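Local coordinates for protein beta-lactamase (Francisella tularensis subsp. tularensis, PDB 3P09) that probably hydrolyses the amide bond of beta-lactam antibiotics as a class A beta-lactamase, turning them into substituted beta-amino acids and so conferring resistance, at residues Ala73-Asp78 with Asn192-Lys197; Gln117-Ala122 with Ile203-Asp208; Ala129-Val134 with Ala159-Ile164; Lys148-Asn153 with Ile185-Phe190. All blocks are in the same frame, centred on the assembly; numbering follows the deposited sequence.

Contact 1 of 4, residues Ala73-Asp78 with Asn192-Lys197; sequences AILDYD and NILDKK. With SO4 (sulfate ion), chain C.
Leu194 meets Leu75 and Asp76 and makes the contact itself. Its CG stands beside the backbone N (chi1 -63°), which sends the two methyls toward helix 66-80. CD1 reaches Leu75 CD1 at 4.0 Å, the two side chains crossing at about a right angle, while CD2 lies 3.7 Å from Asp76 N on the flank of the helix. A branched apolar residue suits this place because its two methyls can touch a leucine side chain and the helix backbone at once. The carboxylate of Asp76 is engaged by Lys149 in a salt bridge, leaving its CB to pack on Leu194 CD2. Asp195 is the N-cap of helix 196-208, its side chain capping a backbone N of the first turn; OD1 is also hydrogen-bonded to His198 ND1. Lys196 N, at that helix start, gives a bent hydrogen bond of 3.2 Å to sulfate O1. The ion probably comes from the crystallisation liquor. The connection between helices 178-190 and 196-208 is thus seated on helix 66-80, with helix 140-149 alongside, and Ile193 lies against Phe146 of that helix, Leu150 just after it and Leu188 of helix 178-190.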
loop_
_atom_site.group_PDB
_atom_site.type_symbol
_atom_site.label_atom_id
_atom_site.label_comp_id
_atom_site.label_asym_id
_atom_site.label_seq_id
_atom_site.Cartn_x
_atom_site.Cartn_y
_atom_site.Cartn_z
ATOM N N ALA A 73 9.689 -2.284 6.909
ATOM C CA ALA A 73 10.207 -2.618 8.228
ATOM C C ALA A 73 11.156 -3.806 8.171
ATOM O O ALA A 73 12.177 -3.836 8.853
ATOM C CB ALA A 73 9.058 -2.906 9.188
ATOM N N ILE A 74 10.797 -4.805 7.376
ATOM C CA ILE A 74 11.642 -5.979 7.229
ATOM C C ILE A 74 12.984 -5.606 6.607
ATOM O O ILE A 74 14.034 -6.094 7.028
ATOM C CB ILE A 74 10.934 -7.048 6.371
ATOM C CG1 ILE A 74 9.748 -7.630 7.146
ATOM C CG2 ILE A 74 11.919 -8.152 5.936
ATOM C CD1 ILE A 74 10.173 -8.570 8.276
ATOM N N LEU A 75 12.959 -4.730 5.609
ATOM C CA LEU A 75 14.201 -4.311 4.949
ATOM C C LEU A 75 15.095 -3.515 5.894
ATOM O O LEU A 75 16.328 -3.647 5.877
ATOM C CB LEU A 75 13.886 -3.492 3.697
ATOM C CG LEU A 75 13.211 -4.294 2.576
ATOM C CD1 LEU A 75 12.660 -3.396 1.489
ATOM C CD2 LEU A 75 14.193 -5.286 1.991
ATOM N N ASP A 76 14.472 -2.681 6.715
ATOM C CA ASP A 76 15.199 -1.916 7.715
ATOM C C ASP A 76 15.826 -2.916 8.686
ATOM O O ASP A 76 16.996 -2.801 9.046
ATOM C CB ASP A 76 14.227 -0.956 8.420
ATOM C CG ASP A 76 14.819 -0.302 9.666
ATOM O OD1 ASP A 76 15.415 0.788 9.546
ATOM O OD2 ASP A 76 14.655 -0.862 10.773
ATOM N N TYR A 77 15.046 -3.917 9.086
ATOM C CA TYR A 77 15.543 -4.954 9.994
ATOM C C TYR A 77 16.788 -5.604 9.407
ATOM O O TYR A 77 17.811 -5.768 10.088
ATOM C CB TYR A 77 14.463 -6.011 10.232
ATOM C CG TYR A 77 14.773 -6.977 11.356
ATOM C CD1 TYR A 77 14.374 -6.701 12.658
ATOM C CD2 TYR A 77 15.467 -8.153 11.119
ATOM C CE1 TYR A 77 14.657 -7.574 13.699
ATOM C CE2 TYR A 77 15.750 -9.041 12.154
ATOM C CZ TYR A 77 15.340 -8.744 13.439
ATOM O OH TYR A 77 15.620 -9.611 14.471
ATOM N N ASP A 78 16.714 -5.943 8.127
ATOM C CA ASP A 78 17.830 -6.595 7.452
ATOM C C ASP A 78 19.086 -5.728 7.499
ATOM O O ASP A 78 20.197 -6.237 7.661
ATOM C CB ASP A 78 17.479 -6.954 6.004
ATOM C CG ASP A 78 18.640 -7.614 5.276
ATOM O OD1 ASP A 78 18.905 -8.805 5.544
ATOM O OD2 ASP A 78 19.289 -6.949 4.442
ATOM N N ASN A 192 15.814 8.546 3.012
ATOM C CA ASN A 192 17.064 8.245 3.695
ATOM C C ASN A 192 16.975 7.240 4.841
ATOM O O ASN A 192 17.840 7.227 5.715
ATOM C CB ASN A 192 17.756 9.538 4.166
ATOM C CG ASN A 192 16.875 10.383 5.072
ATOM O OD1 ASN A 192 15.911 9.892 5.663
ATOM N ND2 ASN A 192 17.206 11.666 5.184
ATOM N N ILE A 193 15.954 6.392 4.848
ATOM C CA ILE A 193 15.914 5.358 5.878
ATOM C C ILE A 193 16.495 4.027 5.415
ATOM O O ILE A 193 17.243 3.391 6.157
ATOM C CB ILE A 193 14.515 5.151 6.464
ATOM C CG1 ILE A 193 13.524 4.904 5.350
ATOM C CG2 ILE A 193 14.094 6.358 7.300
ATOM C CD1 ILE A 193 12.788 3.636 5.556
ATOM N N LEU A 194 16.132 3.597 4.206
ATOM C CA LEU A 194 16.750 2.429 3.595
ATOM C C LEU A 194 17.944 2.888 2.761
ATOM O O LEU A 194 17.923 3.983 2.211
ATOM C CB LEU A 194 15.747 1.702 2.686
ATOM C CG LEU A 194 14.524 1.124 3.385
ATOM C CD1 LEU A 194 13.668 0.331 2.391
ATOM C CD2 LEU A 194 14.963 0.265 4.550
ATOM N N ASP A 195 18.978 2.057 2.644
ATOM C CA ASP A 195 20.127 2.445 1.827
ATOM C C ASP A 195 19.865 2.091 0.376
ATOM O O ASP A 195 18.824 1.527 0.063
ATOM C CB ASP A 195 21.420 1.803 2.324
ATOM C CG ASP A 195 21.373 0.291 2.301
ATOM O OD1 ASP A 195 20.506 -0.281 1.605
ATOM O OD2 ASP A 195 22.222 -0.331 2.977
ATOM N N LYS A 196 20.813 2.397 -0.507
ATOM C CA LYS A 196 20.593 2.160 -1.929
ATOM C C LYS A 196 20.181 0.725 -2.237
ATOM O O LYS A 196 19.221 0.497 -2.962
ATOM C CB LYS A 196 21.816 2.534 -2.767
ATOM C CG LYS A 196 21.586 2.328 -4.262
ATOM C CD LYS A 196 22.831 2.640 -5.082
ATOM C CE LYS A 196 22.493 2.767 -6.561
ATOM N NZ LYS A 196 21.780 1.564 -7.091
ATOM N N LYS A 197 20.907 -0.249 -1.705
ATOM C CA LYS A 197 20.581 -1.636 -2.025
ATOM C C LYS A 197 19.154 -1.985 -1.615
ATOM O O LYS A 197 18.446 -2.700 -2.329
ATOM C CB LYS A 197 21.560 -2.608 -1.370
ATOM C CG LYS A 197 21.305 -4.053 -1.771
ATOM C CD LYS A 197 22.486 -4.958 -1.438
ATOM C CE LYS A 197 22.430 -5.440 -0.000
ATOM N NZ LYS A 197 21.182 -6.205 0.267
HETATM S S SO4 C . 23.228 5.042 1.594
HETATM O O1 SO4 C . 22.468 4.942 0.347
HETATM O O2 SO4 C . 22.319 5.232 2.722
HETATM O O3 SO4 C . 23.996 3.814 1.779
HETATM O O4 SO4 C . 24.140 6.179 1.537
#

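Contact 2 of 4, residues Gln117-Ala122 with Ile203-Asp208; sequences QLNYAA and IKYLQD
Asn119 and Tyr205 form the polar part of this helix pair. Asn119 ND2 donates to Tyr205 OH over 3.1 Å in a nearly straight bond, 162° at the hydrogen, and the hydroxyl lies in the plane of the amide. The ring is turned steeply against the amide that binds its hydroxyl. That hydroxyl is also hydrogen-bonded to Ser116 OG; Ser116 and Asn119 both belong to helix 115-123, so the end of a buried tyrosine is held by two side chains of one helix. Asparagine suits the site: it is short enough to stay close to its own helix yet carries an N-H for the phenol.

The apolar contacts run along the same ring. The backbone C of Asn119 lies over one face of it, Asn119 CB comes within 3.4 Å of Tyr205 CZ, and Tyr120 CB lies 4.1 Å from Tyr205 CD1. A CG placed beside the backbone N, chi1 -68°, lets the tyrosine reach across to helix 115-123.

Charge appears at the outer side. Asp208 OD2 sits at the edge of the Tyr120 ring, 3.8 Å from CE2, with the carboxylate steeply inclined to the ring. Asp208 OD1 receives Lys204 NZ, from one turn earlier, on its syn lone pair, 2.8 Å away, and this salt bridge limits the rotation of the carboxylate.

The axes of the two short segments pass 9.4 Å apart at -44°, ordinary helix-on-helix packing within the mainly helical part of the class A beta-lactamase fold.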
loop_
_atom_site.group_PDB
_atom_site.type_symbol
_atom_site.label_atom_id
_atom_site.label_comp_id
_atom_site.label_asym_id
_atom_site.label_seq_id
_atom_site.Cartn_x
_atom_site.Cartn_y
_atom_site.Cartn_z
ATOM N N GLN A 117 11.560 -13.873 -0.145
ATOM C CA GLN A 117 10.448 -14.469 -0.883
ATOM C C GLN A 117 9.107 -14.126 -0.242
ATOM O O GLN A 117 8.090 -13.987 -0.936
ATOM C CB GLN A 117 10.601 -15.995 -0.961
ATOM C CG GLN A 117 11.703 -16.427 -1.921
ATOM C CD GLN A 117 11.931 -17.915 -1.911
ATOM O OE1 GLN A 117 12.016 -18.533 -0.848
ATOM N NE2 GLN A 117 12.021 -18.510 -3.100
ATOM N N LEU A 118 9.096 -14.023 1.081
ATOM C CA LEU A 118 7.873 -13.674 1.802
ATOM C C LEU A 118 7.536 -12.207 1.582
ATOM O O LEU A 118 6.372 -11.846 1.511
ATOM C CB LEU A 118 8.013 -13.979 3.299
ATOM C CG LEU A 118 7.993 -15.474 3.616
ATOM C CD1 LEU A 118 8.712 -15.809 4.934
ATOM C CD2 LEU A 118 6.556 -15.967 3.639
ATOM N N ASN A 119 8.563 -11.365 1.488
ATOM C CA ASN A 119 8.342 -9.963 1.157
ATOM C C ASN A 119 7.632 -9.834 -0.177
ATOM O O ASN A 119 6.675 -9.086 -0.305
ATOM C CB ASN A 119 9.663 -9.196 1.072
ATOM C CG ASN A 119 10.245 -8.871 2.422
ATOM O OD1 ASN A 119 9.551 -8.900 3.444
ATOM N ND2 ASN A 119 11.522 -8.513 2.435
ATOM N N TYR A 120 8.144 -10.550 -1.180
ATOM C CA TYR A 120 7.556 -10.537 -2.512
ATOM C C TYR A 120 6.100 -10.949 -2.436
ATOM O O TYR A 120 5.225 -10.293 -2.998
ATOM C CB TYR A 120 8.364 -11.475 -3.429
ATOM C CG TYR A 120 7.691 -11.835 -4.729
ATOM C CD1 TYR A 120 6.910 -12.984 -4.839
ATOM C CD2 TYR A 120 7.849 -11.043 -5.857
ATOM C CE1 TYR A 120 6.299 -13.328 -6.048
ATOM C CE2 TYR A 120 7.236 -11.380 -7.067
ATOM C CZ TYR A 120 6.470 -12.522 -7.154
ATOM O OH TYR A 120 5.865 -12.851 -8.362
ATOM N N ALA A 121 5.837 -12.039 -1.722
ATOM C CA ALA A 121 4.479 -12.533 -1.535
ATOM C C ALA A 121 3.575 -11.489 -0.877
ATOM O O ALA A 121 2.436 -11.298 -1.309
ATOM C CB ALA A 121 4.496 -13.793 -0.690
ATOM N N ALA A 122 4.077 -10.843 0.180
ATOM C CA ALA A 122 3.302 -9.841 0.916
ATOM C C ALA A 122 2.934 -8.654 0.033
ATOM O O ALA A 122 1.810 -8.143 0.100
ATOM C CB ALA A 122 4.057 -9.363 2.160
ATOM N N ILE A 203 11.680 -1.149 -4.369
ATOM C CA ILE A 203 11.139 -0.716 -5.649
ATOM C C ILE A 203 10.813 -1.902 -6.552
ATOM O O ILE A 203 9.754 -1.948 -7.175
ATOM C CB ILE A 203 12.151 0.198 -6.357
ATOM C CG1 ILE A 203 12.119 1.588 -5.710
ATOM C CG2 ILE A 203 11.862 0.267 -7.853
ATOM C CD1 ILE A 203 13.291 2.483 -6.110
ATOM N N LYS A 204 11.722 -2.867 -6.626
ATOM C CA LYS A 204 11.477 -4.044 -7.457
ATOM C C LYS A 204 10.244 -4.845 -6.995
ATOM O O LYS A 204 9.443 -5.293 -7.819
ATOM C CB LYS A 204 12.732 -4.924 -7.543
ATOM C CG LYS A 204 12.614 -6.140 -8.468
ATOM C CD LYS A 204 12.226 -5.743 -9.893
ATOM C CE LYS A 204 12.558 -6.837 -10.913
ATOM N NZ LYS A 204 11.752 -8.080 -10.734
ATOM N N TYR A 205 10.075 -5.022 -5.685
ATOM C CA TYR A 205 8.868 -5.698 -5.190
ATOM C C TYR A 205 7.596 -4.999 -5.678
ATOM O O TYR A 205 6.636 -5.636 -6.123
ATOM C CB TYR A 205 8.794 -5.683 -3.663
ATOM C CG TYR A 205 9.808 -6.487 -2.882
ATOM C CD1 TYR A 205 10.180 -7.772 -3.257
ATOM C CD2 TYR A 205 10.355 -5.956 -1.716
ATOM C CE1 TYR A 205 11.112 -8.499 -2.485
ATOM C CE2 TYR A 205 11.265 -6.659 -0.951
ATOM C CZ TYR A 205 11.639 -7.927 -1.328
ATOM O OH TYR A 205 12.560 -8.577 -0.518
ATOM N N LEU A 206 7.566 -3.682 -5.526
ATOM C CA LEU A 206 6.389 -2.899 -5.894
ATOM C C LEU A 206 6.101 -3.001 -7.389
ATOM O O LEU A 206 4.940 -3.062 -7.818
ATOM C CB LEU A 206 6.610 -1.439 -5.513
ATOM C CG LEU A 206 6.588 -1.107 -4.021
ATOM C CD1 LEU A 206 6.918 0.367 -3.879
ATOM C CD2 LEU A 206 5.236 -1.442 -3.386
ATOM N N GLN A 207 7.165 -3.000 -8.186
ATOM C CA GLN A 207 7.030 -3.148 -9.628
ATOM C C GLN A 207 6.582 -4.543 -10.060
ATOM O O GLN A 207 5.980 -4.703 -11.125
ATOM C CB GLN A 207 8.342 -2.775 -10.333
ATOM C CG GLN A 207 8.690 -1.280 -10.200
ATOM C CD GLN A 207 9.996 -0.934 -10.873
ATOM O OE1 GLN A 207 10.830 -1.800 -11.096
ATOM N NE2 GLN A 207 10.179 0.339 -11.203
ATOM N N ASP A 208 6.885 -5.549 -9.248
ATOM C CA ASP A 208 6.463 -6.918 -9.544
ATOM C C ASP A 208 4.986 -7.158 -9.237
ATOM O O ASP A 208 4.422 -8.177 -9.642
ATOM C CB ASP A 208 7.288 -7.924 -8.735
ATOM C CG ASP A 208 8.679 -8.131 -9.292
ATOM O OD1 ASP A 208 8.951 -7.676 -10.429
ATOM O OD2 ASP A 208 9.497 -8.764 -8.587
#

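Contact 3 of 4, residues Ala129-Val134 with Ala159-Ile164; sequences ASNILV and ADEPEI
Asn131 uses both ends of its amide on one residue of the facing loop, Glu161. Its OD1 accepts from Glu161 N at 3.0 Å, with the N-H in the carbonyl plane and on a lone pair, and its ND2 donates to Glu161 O at 2.9 Å in a nearly straight bond of 169°. The second donor is tilted 21° from the plane of the backbone carbonyl it serves, although that oxygen stays close to the amide plane. Asparagine suits the place because its amide offers an acceptor and a donor side by side, the complement of the N-H and C=O of one residue. Helix 127-137 thereby holds the loop that corresponds to the omega loop of class A beta-lactamases, just where a cis peptide precedes Pro162. Glu161 directs its carboxylate elsewhere: the chain bends at chi2, and OE2 makes a weak hydrogen bond with Ser64 OG and a long, weak ion pair with Lys67 NZ, consistent with the general-base glutamate of the family, while OE1 has a weak hydrogen bond with Asn165 ND2. Asp160 lays its carboxylate over the Asn131 amide, the planes 28° apart, with CB 3.1 Å from Asn131 OD1. A water completes the joint, donating to Asn131 O at 2.8 Å and to Asp160 OD2 at 2.7 Å, so the helix carbonyl and the acid share one bridge. Val134 CG2 reaches Asp160 CB at 4.4 Å.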
loop_
_atom_site.group_PDB
_atom_site.type_symbol
_atom_site.label_atom_id
_atom_site.label_comp_id
_atom_site.label_asym_id
_atom_site.label_seq_id
_atom_site.Cartn_x
_atom_site.Cartn_y
_atom_site.Cartn_z
ATOM N N ALA A 129 1.662 -14.806 4.157
ATOM C CA ALA A 129 3.012 -14.271 4.069
ATOM C C ALA A 129 3.154 -13.065 4.994
ATOM O O ALA A 129 4.150 -12.939 5.721
ATOM C CB ALA A 129 3.349 -13.896 2.622
ATOM N N SER A 130 2.149 -12.193 4.967
ATOM C CA SER A 130 2.150 -10.980 5.782
ATOM C C SER A 130 2.168 -11.302 7.262
ATOM O O SER A 130 2.905 -10.686 8.027
ATOM C CB SER A 130 0.904 -10.137 5.497
ATOM O OG SER A 130 0.897 -9.724 4.152
ATOM N N ASN A 131 1.328 -12.245 7.679
ATOM C CA ASN A 131 1.273 -12.578 9.104
ATOM C C ASN A 131 2.601 -13.178 9.571
ATOM O O ASN A 131 3.053 -12.915 10.682
ATOM C CB ASN A 131 0.095 -13.522 9.416
ATOM C CG ASN A 131 -1.263 -12.812 9.374
ATOM O OD1 ASN A 131 -1.340 -11.599 9.185
ATOM N ND2 ASN A 131 -2.336 -13.576 9.545
ATOM N N ILE A 132 3.226 -13.982 8.716
ATOM C CA ILE A 132 4.540 -14.555 9.026
ATOM C C ILE A 132 5.581 -13.449 9.220
ATOM O O ILE A 132 6.382 -13.485 10.157
ATOM C CB ILE A 132 5.003 -15.531 7.920
ATOM C CG1 ILE A 132 4.135 -16.800 7.937
ATOM C CG2 ILE A 132 6.487 -15.874 8.085
ATOM C CD1 ILE A 132 4.329 -17.690 6.748
ATOM N N LEU A 133 5.554 -12.449 8.345
ATOM C CA LEU A 133 6.526 -11.364 8.421
ATOM C C LEU A 133 6.369 -10.556 9.700
ATOM O O LEU A 133 7.366 -10.191 10.335
ATOM C CB LEU A 133 6.418 -10.451 7.197
ATOM C CG LEU A 133 6.918 -11.087 5.886
ATOM C CD1 LEU A 133 6.642 -10.178 4.729
ATOM C CD2 LEU A 133 8.422 -11.399 5.955
ATOM N N VAL A 134 5.120 -10.284 10.076
ATOM C CA VAL A 134 4.830 -9.576 11.325
ATOM C C VAL A 134 5.432 -10.351 12.495
ATOM O O VAL A 134 6.082 -9.780 13.363
ATOM C CB VAL A 134 3.306 -9.410 11.555
ATOM C CG1 VAL A 134 3.009 -9.041 13.016
ATOM C CG2 VAL A 134 2.730 -8.377 10.609
ATOM N N ALA A 159 -3.743 -4.687 14.266
ATOM C CA ALA A 159 -3.932 -6.100 13.973
ATOM C C ALA A 159 -3.284 -6.492 12.651
ATOM O O ALA A 159 -2.911 -5.641 11.844
ATOM C CB ALA A 159 -5.425 -6.444 13.961
ATOM N N ASP A 160 -3.142 -7.794 12.447
ATOM C CA ASP A 160 -2.687 -8.310 11.169
ATOM C C ASP A 160 -3.894 -8.853 10.401
ATOM O O ASP A 160 -5.008 -8.377 10.617
ATOM C CB ASP A 160 -1.552 -9.326 11.345
ATOM C CG ASP A 160 -1.933 -10.498 12.221
ATOM O OD1 ASP A 160 -3.147 -10.761 12.378
ATOM O OD2 ASP A 160 -1.006 -11.168 12.733
ATOM N N GLU A 161 -3.686 -9.813 9.502
ATOM C CA GLU A 161 -4.758 -10.278 8.615
ATOM C C GLU A 161 -5.548 -11.394 9.259
ATOM O O GLU A 161 -4.962 -12.294 9.847
ATOM C CB GLU A 161 -4.184 -10.800 7.277
ATOM C CG GLU A 161 -3.660 -9.727 6.307
ATOM C CD GLU A 161 -4.764 -9.077 5.496
ATOM O OE1 GLU A 161 -5.828 -9.705 5.330
ATOM O OE2 GLU A 161 -4.573 -7.937 5.022
ATOM N N PRO A 162 -6.882 -11.372 9.101
ATOM C CA PRO A 162 -7.649 -10.389 8.328
ATOM C C PRO A 162 -8.255 -9.260 9.173
ATOM O O PRO A 162 -8.935 -8.376 8.632
ATOM C CB PRO A 162 -8.780 -11.237 7.749
ATOM C CG PRO A 162 -9.029 -12.262 8.780
ATOM C CD PRO A 162 -7.718 -12.520 9.493
ATOM N N GLU A 163 -8.010 -9.280 10.476
ATOM C CA GLU A 163 -8.652 -8.316 11.379
ATOM C C GLU A 163 -8.345 -6.855 11.008
ATOM O O GLU A 163 -9.164 -5.976 11.244
ATOM C CB GLU A 163 -8.280 -8.590 12.844
ATOM C CG GLU A 163 -8.967 -7.642 13.823
ATOM C CD GLU A 163 -8.744 -7.998 15.283
ATOM O OE1 GLU A 163 -7.796 -8.756 15.586
ATOM O OE2 GLU A 163 -9.526 -7.511 16.135
ATOM N N ILE A 164 -7.173 -6.611 10.424
ATOM C CA ILE A 164 -6.782 -5.269 9.975
ATOM C C ILE A 164 -7.847 -4.645 9.074
ATOM O O ILE A 164 -7.942 -3.424 8.960
ATOM C CB ILE A 164 -5.421 -5.293 9.217
ATOM C CG1 ILE A 164 -5.009 -3.896 8.732
ATOM C CG2 ILE A 164 -5.498 -6.201 7.979
ATOM C CD1 ILE A 164 -4.527 -2.974 9.776
HETATM O O HOH W 1 1.418 -12.360 12.910
#

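Contact 4 of 4, residues Lys148-Asn153 with Ile185-Phe190; sequences KKLGDN and IYKLAF
Leu150 meets Lys187 and Leu188 where helix 140-149 ends in a Schellman motif, packing the helix terminus on helix 178-190 of the class A beta-lactamase fold. The apolar centre is Leu150 CD2, 4.0 Å from Leu188 CD2, the two leucines crossing at about a right angle. The same methyl lies 4.1 Å from Lys187 CG, and the side chains of Leu150 and the lysine slide past each other in opposite directions. Leucine at both positions gives branched methyl ends that pack in a buried place, whereas lysine lends its long methylene chain to the flank and keeps its amine farther out.

Around this first shell, Ile193 touches both leucines, Leu69 packs on Leu150, and Phe68 and Phe202 close against Leu188, so helices 66-80 and 196-208 contribute to the same apolar cluster. The turn itself is set by Gly151, which has a positive phi of 95°, a value glycine adopts readily since it has no side chain to meet the preceding carbonyl oxygen. Its N also bonds back to Lys148 O at 2.9 Å.

The Lys187 chain stays extended through chi3 (180°) and then bends at chi4, carrying NZ toward a weak hydrogen bond with Asn192 OD1. Just before that bend, Lys187 CD passes 3.4 Å from Leu150 O.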
loop_
_atom_site.group_PDB
_atom_site.type_symbol
_atom_site.label_atom_id
_atom_site.label_comp_id
_atom_site.label_asym_id
_atom_site.label_seq_id
_atom_site.Cartn_x
_atom_site.Cartn_y
_atom_site.Cartn_z
ATOM N N LYS A 148 6.500 4.853 13.115
ATOM C CA LYS A 148 6.850 6.120 13.759
ATOM C C LYS A 148 8.229 6.629 13.312
ATOM O O LYS A 148 8.418 7.824 13.111
ATOM C CB LYS A 148 6.777 5.995 15.289
ATOM C CG LYS A 148 5.349 6.093 15.820
ATOM C CD LYS A 148 5.130 5.236 17.062
ATOM C CE LYS A 148 3.635 5.048 17.321
ATOM N NZ LYS A 148 3.329 3.887 18.206
ATOM N N LYS A 149 9.184 5.719 13.146
ATOM C CA LYS A 149 10.522 6.088 12.672
ATOM C C LYS A 149 10.472 6.747 11.290
ATOM O O LYS A 149 11.300 7.612 10.976
ATOM C CB LYS A 149 11.431 4.857 12.638
ATOM C CG LYS A 149 12.891 5.142 12.299
ATOM C CD LYS A 149 13.688 3.835 12.243
ATOM C CE LYS A 149 15.138 4.073 11.817
ATOM N NZ LYS A 149 15.944 2.812 11.817
ATOM N N LEU A 150 9.506 6.319 10.468
ATOM C CA LEU A 150 9.276 6.908 9.150
ATOM C C LEU A 150 8.778 8.343 9.217
ATOM O O LEU A 150 8.796 9.051 8.209
ATOM C CB LEU A 150 8.252 6.091 8.356
ATOM C CG LEU A 150 8.728 4.868 7.580
ATOM C CD1 LEU A 150 7.551 4.241 6.848
ATOM C CD2 LEU A 150 9.828 5.242 6.594
ATOM N N GLY A 151 8.321 8.770 10.394
ATOM C CA GLY A 151 7.739 10.093 10.535
ATOM C C GLY A 151 6.221 10.080 10.422
ATOM O O GLY A 151 5.585 11.134 10.351
ATOM N N ASP A 152 5.644 8.881 10.422
ATOM C CA ASP A 152 4.202 8.706 10.255
ATOM C C ASP A 152 3.497 8.604 11.602
ATOM O O ASP A 152 3.573 7.573 12.272
ATOM C CB ASP A 152 3.922 7.440 9.436
ATOM C CG ASP A 152 2.441 7.256 9.131
ATOM O OD1 ASP A 152 1.610 7.903 9.808
ATOM O OD2 ASP A 152 2.106 6.468 8.216
ATOM N N ASN A 153 2.798 9.664 11.990
ATOM C CA ASN A 153 2.027 9.652 13.234
ATOM C C ASN A 153 0.518 9.588 13.000
ATOM O O ASN A 153 -0.266 9.841 13.916
ATOM C CB ASN A 153 2.347 10.885 14.085
ATOM C CG ASN A 153 3.821 11.017 14.378
ATOM O OD1 ASN A 153 4.454 12.000 13.988
ATOM N ND2 ASN A 153 4.388 10.019 15.057
ATOM N N ILE A 185 5.486 5.782 1.278
ATOM C CA ILE A 185 5.988 4.986 0.160
ATOM C C ILE A 185 7.126 5.733 -0.529
ATOM O O ILE A 185 8.092 5.127 -0.980
ATOM C CB ILE A 185 4.861 4.602 -0.841
ATOM C CG1 ILE A 185 5.282 3.380 -1.671
ATOM C CG2 ILE A 185 4.501 5.772 -1.743
ATOM C CD1 ILE A 185 4.134 2.777 -2.494
ATOM N N TYR A 186 7.027 7.056 -0.585
ATOM C CA TYR A 186 8.084 7.861 -1.212
ATOM C C TYR A 186 9.359 7.776 -0.386
ATOM O O TYR A 186 10.458 7.613 -0.919
ATOM C CB TYR A 186 7.659 9.330 -1.307
ATOM C CG TYR A 186 8.634 10.176 -2.096
ATOM C CD1 TYR A 186 9.691 10.827 -1.470
ATOM C CD2 TYR A 186 8.508 10.305 -3.475
ATOM C CE1 TYR A 186 10.595 11.602 -2.202
ATOM C CE2 TYR A 186 9.404 11.063 -4.211
ATOM C CZ TYR A 186 10.442 11.712 -3.570
ATOM O OH TYR A 186 11.320 12.467 -4.311
ATOM N N LYS A 187 9.208 7.899 0.931
ATOM C CA LYS A 187 10.372 7.885 1.807
ATOM C C LYS A 187 11.075 6.535 1.719
ATOM O O LYS A 187 12.315 6.461 1.657
ATOM C CB LYS A 187 9.966 8.206 3.243
ATOM C CG LYS A 187 11.126 8.295 4.219
ATOM C CD LYS A 187 10.713 9.103 5.447
ATOM C CE LYS A 187 11.847 9.208 6.456
ATOM N NZ LYS A 187 13.072 9.825 5.868
ATOM N N LEU A 188 10.291 5.464 1.674
ATOM C CA LEU A 188 10.885 4.126 1.593
ATOM C C LEU A 188 11.638 3.896 0.274
ATOM O O LEU A 188 12.712 3.287 0.245
ATOM C CB LEU A 188 9.816 3.053 1.804
ATOM C CG LEU A 188 9.367 2.850 3.262
ATOM C CD1 LEU A 188 8.131 1.992 3.316
ATOM C CD2 LEU A 188 10.490 2.236 4.116
ATOM N N ALA A 189 11.081 4.385 -0.822
ATOM C CA ALA A 189 11.662 4.110 -2.133
ATOM C C ALA A 189 12.799 5.077 -2.479
ATOM O O ALA A 189 13.752 4.710 -3.179
ATOM C CB ALA A 189 10.561 4.153 -3.202
ATOM N N PHE A 190 12.705 6.310 -1.985
ATOM C CA PHE A 190 13.630 7.364 -2.413
ATOM C C PHE A 190 14.328 8.112 -1.285
ATOM O O PHE A 190 15.260 8.883 -1.534
ATOM C CB PHE A 190 12.889 8.366 -3.294
ATOM C CG PHE A 190 12.189 7.732 -4.452
ATOM C CD1 PHE A 190 12.916 7.096 -5.448
ATOM C CD2 PHE A 190 10.819 7.761 -4.544
ATOM C CE1 PHE A 190 12.279 6.496 -6.510
ATOM C CE2 PHE A 190 10.170 7.164 -5.609
ATOM C CZ PHE A 190 10.911 6.526 -6.596
#

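How the contacts relate
The four contacts lie in the helical part of the fold. Contact 1 sits at the turn leading into helix 196-208 and contact 2 toward its C-terminal end, about 14 Å apart between centres. Contact 4, about 11 Å from contact 1 between centres, is tied to it by the Lys149-Asp76 salt bridge and by Ile193 packed against both Leu150 and Leu188. Contact 3, about 16 Å from contact 2 between centres, joins it through consecutive helices 115-123 and 127-137. Contacts 3 and 4 do not touch, their nearest atoms being about 12 Å apart. Contacts 1 and 2 alternate along the chain, as do 3 and 4, which both enclose, so segments far apart in sequence are interwoven in one helical region; contact 3 carries the probable active-site glutamate.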